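Local coordinates for protein mandelate racemase/muconate lactonizing enzyme (Jannaschia sp., PDB 4J3Z) that belongs to the enolase superfamily and probably catalyses an isomerase reaction of the mandelate racemase/muconate lactonizing enzyme type, at residues 124-129 and 329-334. Sequence-based numbering, arbitrary orientation.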
loop_
_atom_site.group_PDB
_atom_site.type_symbol
_atom_site.label_atom_id
_atom_site.label_comp_id
_atom_site.label_asym_id
_atom_site.label_seq_id
_atom_site.Cartn_x
_atom_site.Cartn_y
_atom_site.Cartn_z
ATOM N N ASP D 124 8.203 -39.213 -10.072
ATOM C CA ASP D 124 8.594 -40.440 -10.786
ATOM C C ASP D 124 8.479 -40.241 -12.291
ATOM O O ASP D 124 9.328 -40.673 -13.062
ATOM C CB ASP D 124 7.717 -41.621 -10.359
ATOM C CG ASP D 124 8.325 -42.430 -9.229
ATOM O OD1 ASP D 124 9.236 -41.915 -8.541
ATOM O OD2 ASP D 124 7.890 -43.591 -9.028
ATOM N N ARG D 125 7.392 -39.596 -12.682
ATOM C CA ARG D 125 7.141 -39.215 -14.056
ATOM C C ARG D 125 6.777 -37.734 -14.041
ATOM O O ARG D 125 6.214 -37.231 -13.061
ATOM C CB ARG D 125 5.987 -40.033 -14.655
ATOM C CG ARG D 125 6.360 -41.422 -15.166
ATOM C CD ARG D 125 5.329 -41.952 -16.173
ATOM N NE ARG D 125 3.964 -41.620 -15.767
ATOM C CZ ARG D 125 2.902 -41.599 -16.569
ATOM N NH1 ARG D 125 1.716 -41.263 -16.072
ATOM N NH2 ARG D 125 3.009 -41.908 -17.863
ATOM N N ILE D 126 7.081 -37.060 -15.144
ATOM C CA ILE D 126 6.911 -35.617 -15.264
ATOM C C ILE D 126 5.948 -35.278 -16.393
ATOM O O ILE D 126 6.069 -35.808 -17.505
ATOM C CB ILE D 126 8.294 -34.931 -15.416
ATOM C CG1 ILE D 126 8.799 -34.468 -14.049
ATOM C CG2 ILE D 126 8.271 -33.776 -16.398
ATOM C CD1 ILE D 126 9.496 -35.549 -13.260
ATOM N N ARG D 127 4.981 -34.411 -16.089
ATOM C CA ARG D 127 3.946 -34.034 -17.044
ATOM C C ARG D 127 4.548 -33.166 -18.127
ATOM O O ARG D 127 5.378 -32.293 -17.841
ATOM C CB ARG D 127 2.790 -33.314 -16.351
ATOM C CG ARG D 127 1.525 -33.204 -17.196
ATOM C CD ARG D 127 0.390 -32.585 -16.399
ATOM N NE ARG D 127 -0.577 -31.896 -17.245
ATOM C CZ ARG D 127 -1.437 -30.983 -16.803
ATOM N NH1 ARG D 127 -1.445 -30.641 -15.517
ATOM N NH2 ARG D 127 -2.285 -30.403 -17.648
ATOM N N ALA D 128 4.145 -33.426 -19.369
ATOM C CA ALA D 128 4.706 -32.756 -20.540
ATOM C C ALA D 128 3.623 -32.219 -21.469
ATOM O O ALA D 128 2.544 -32.809 -21.594
ATOM C CB ALA D 128 5.610 -33.716 -21.299
ATOM N N TYR D 129 3.913 -31.098 -22.122
ATOM C CA TYR D 129 3.059 -30.609 -23.206
ATOM C C TYR D 129 3.859 -30.376 -24.479
ATOM O O TYR D 129 5.044 -30.684 -24.533
ATOM C CB TYR D 129 2.313 -29.339 -22.797
ATOM C CG TYR D 129 3.170 -28.086 -22.662
ATOM C CD1 TYR D 129 3.433 -27.268 -23.765
ATOM C CD2 TYR D 129 3.692 -27.706 -21.426
ATOM C CE1 TYR D 129 4.196 -26.120 -23.638
ATOM C CE2 TYR D 129 4.451 -26.559 -21.290
ATOM C CZ TYR D 129 4.697 -25.767 -22.396
ATOM O OH TYR D 129 5.457 -24.630 -22.265
ATOM N N PRO D 329 8.810 -30.152 -6.206
ATOM C CA PRO D 329 7.430 -30.411 -5.770
ATOM C C PRO D 329 6.402 -29.537 -6.473
ATOM O O PRO D 329 5.235 -29.939 -6.609
ATOM C CB PRO D 329 7.471 -30.076 -4.273
ATOM C CG PRO D 329 8.883 -30.389 -3.879
ATOM C CD PRO D 329 9.722 -29.970 -5.059
ATOM N N ASN D 330 6.836 -28.363 -6.923
ATOM C CA ASN D 330 5.956 -27.374 -7.543
ATOM C C ASN D 330 5.978 -27.403 -9.074
ATOM O O ASN D 330 5.478 -26.486 -9.722
ATOM C CB ASN D 330 6.296 -25.967 -7.035
ATOM C CG ASN D 330 7.706 -25.542 -7.392
ATOM O OD1 ASN D 330 8.617 -26.364 -7.440
ATOM N ND2 ASN D 330 7.891 -24.251 -7.646
ATOM N N LEU D 331 6.553 -28.453 -9.651
ATOM C CA LEU D 331 6.567 -28.591 -11.104
ATOM C C LEU D 331 5.162 -28.781 -11.670
ATOM O O LEU D 331 4.425 -29.662 -11.233
ATOM C CB LEU D 331 7.441 -29.771 -11.538
ATOM C CG LEU D 331 7.595 -29.856 -13.062
ATOM C CD1 LEU D 331 8.770 -29.006 -13.532
ATOM C CD2 LEU D 331 7.753 -31.296 -13.498
ATOM N N LEU D 332 4.794 -27.949 -12.639
ATOM C CA LEU D 332 3.554 -28.160 -13.377
ATOM C C LEU D 332 3.783 -29.026 -14.629
ATOM O O LEU D 332 3.176 -30.093 -14.757
ATOM C CB LEU D 332 2.888 -26.831 -13.718
ATOM C CG LEU D 332 1.612 -26.883 -14.554
ATOM C CD1 LEU D 332 0.452 -27.530 -13.809
ATOM C CD2 LEU D 332 1.263 -25.479 -15.010
ATOM N N MET D 333 4.655 -28.580 -15.537
ATOM C CA MET D 333 4.979 -29.345 -16.755
ATOM C C MET D 333 6.193 -28.809 -17.496
ATOM O O MET D 333 6.455 -27.605 -17.491
ATOM C CB MET D 333 3.783 -29.402 -17.722
ATOM C CG MET D 333 3.228 -28.045 -18.141
ATOM S SD MET D 333 1.665 -28.132 -19.033
ATOM C CE MET D 333 0.491 -28.099 -17.685
ATOM N N VAL D 334 6.931 -29.722 -18.131
ATOM C CA VAL D 334 7.985 -29.370 -19.082
ATOM C C VAL D 334 7.403 -29.150 -20.485
ATOM O O VAL D 334 6.564 -29.921 -20.937
ATOM C CB VAL D 334 9.075 -30.466 -19.179
ATOM C CG1 VAL D 334 9.925 -30.515 -17.918
ATOM C CG2 VAL D 334 8.462 -31.832 -19.474
#
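Two backbone hydrogen bonds fix the register between 124-129 and 329-334: Val334 N gives its hydrogen to Arg127 O (3.0 Å), and Tyr129 N donates to Val334 O (3.1 Å). Both bonds fall at one end of the contact, and this is where packing is close. There the thioether of Met333 runs between two side chains. Its CG and SD cross Tyr129 at roughly a right angle, with Met333 SD 4.3 Å from the ring centroid and 64° off the ring normal, an oblique Met-aromatic contact. The bend at chi3 (88°) then carries Met333 CE over the centre of one face of the Arg127 guanidinium, 3.6 Å from Arg127 CZ. Ala128 and Val334 form a parallel bridge with side chains on the same face, Ala128 CB lying 3.9 Å from Val334 CG2. This pairing joins the last parallel strand, 334-336, to the first, 125-131, the closure expected of the enolase-superfamily barrel. Asp205, at the start of strand 205-209, makes a salt bridge with Arg127 NH2, which also hydrogen-bonds to Thr163 O. Replacing Arg127 by a leucine would probably leave Asp205 without its ionic mate and the Met333 methyl without the flat group beneath it. Toward Asp124 and Pro329 the segments diverge, their touching parts running 49° apart, and the contact is looser: no backbone hydrogen bond links 124-126 to 329-332, and fewer atoms meet. Ile126 joins the two ends, its CG1 on Leu331 CD2 at 3.4 Å and its CG2 on Val334 CG2 at 3.6 Å; the strand's start, at Asp124 and Arg125, is on the solvent side.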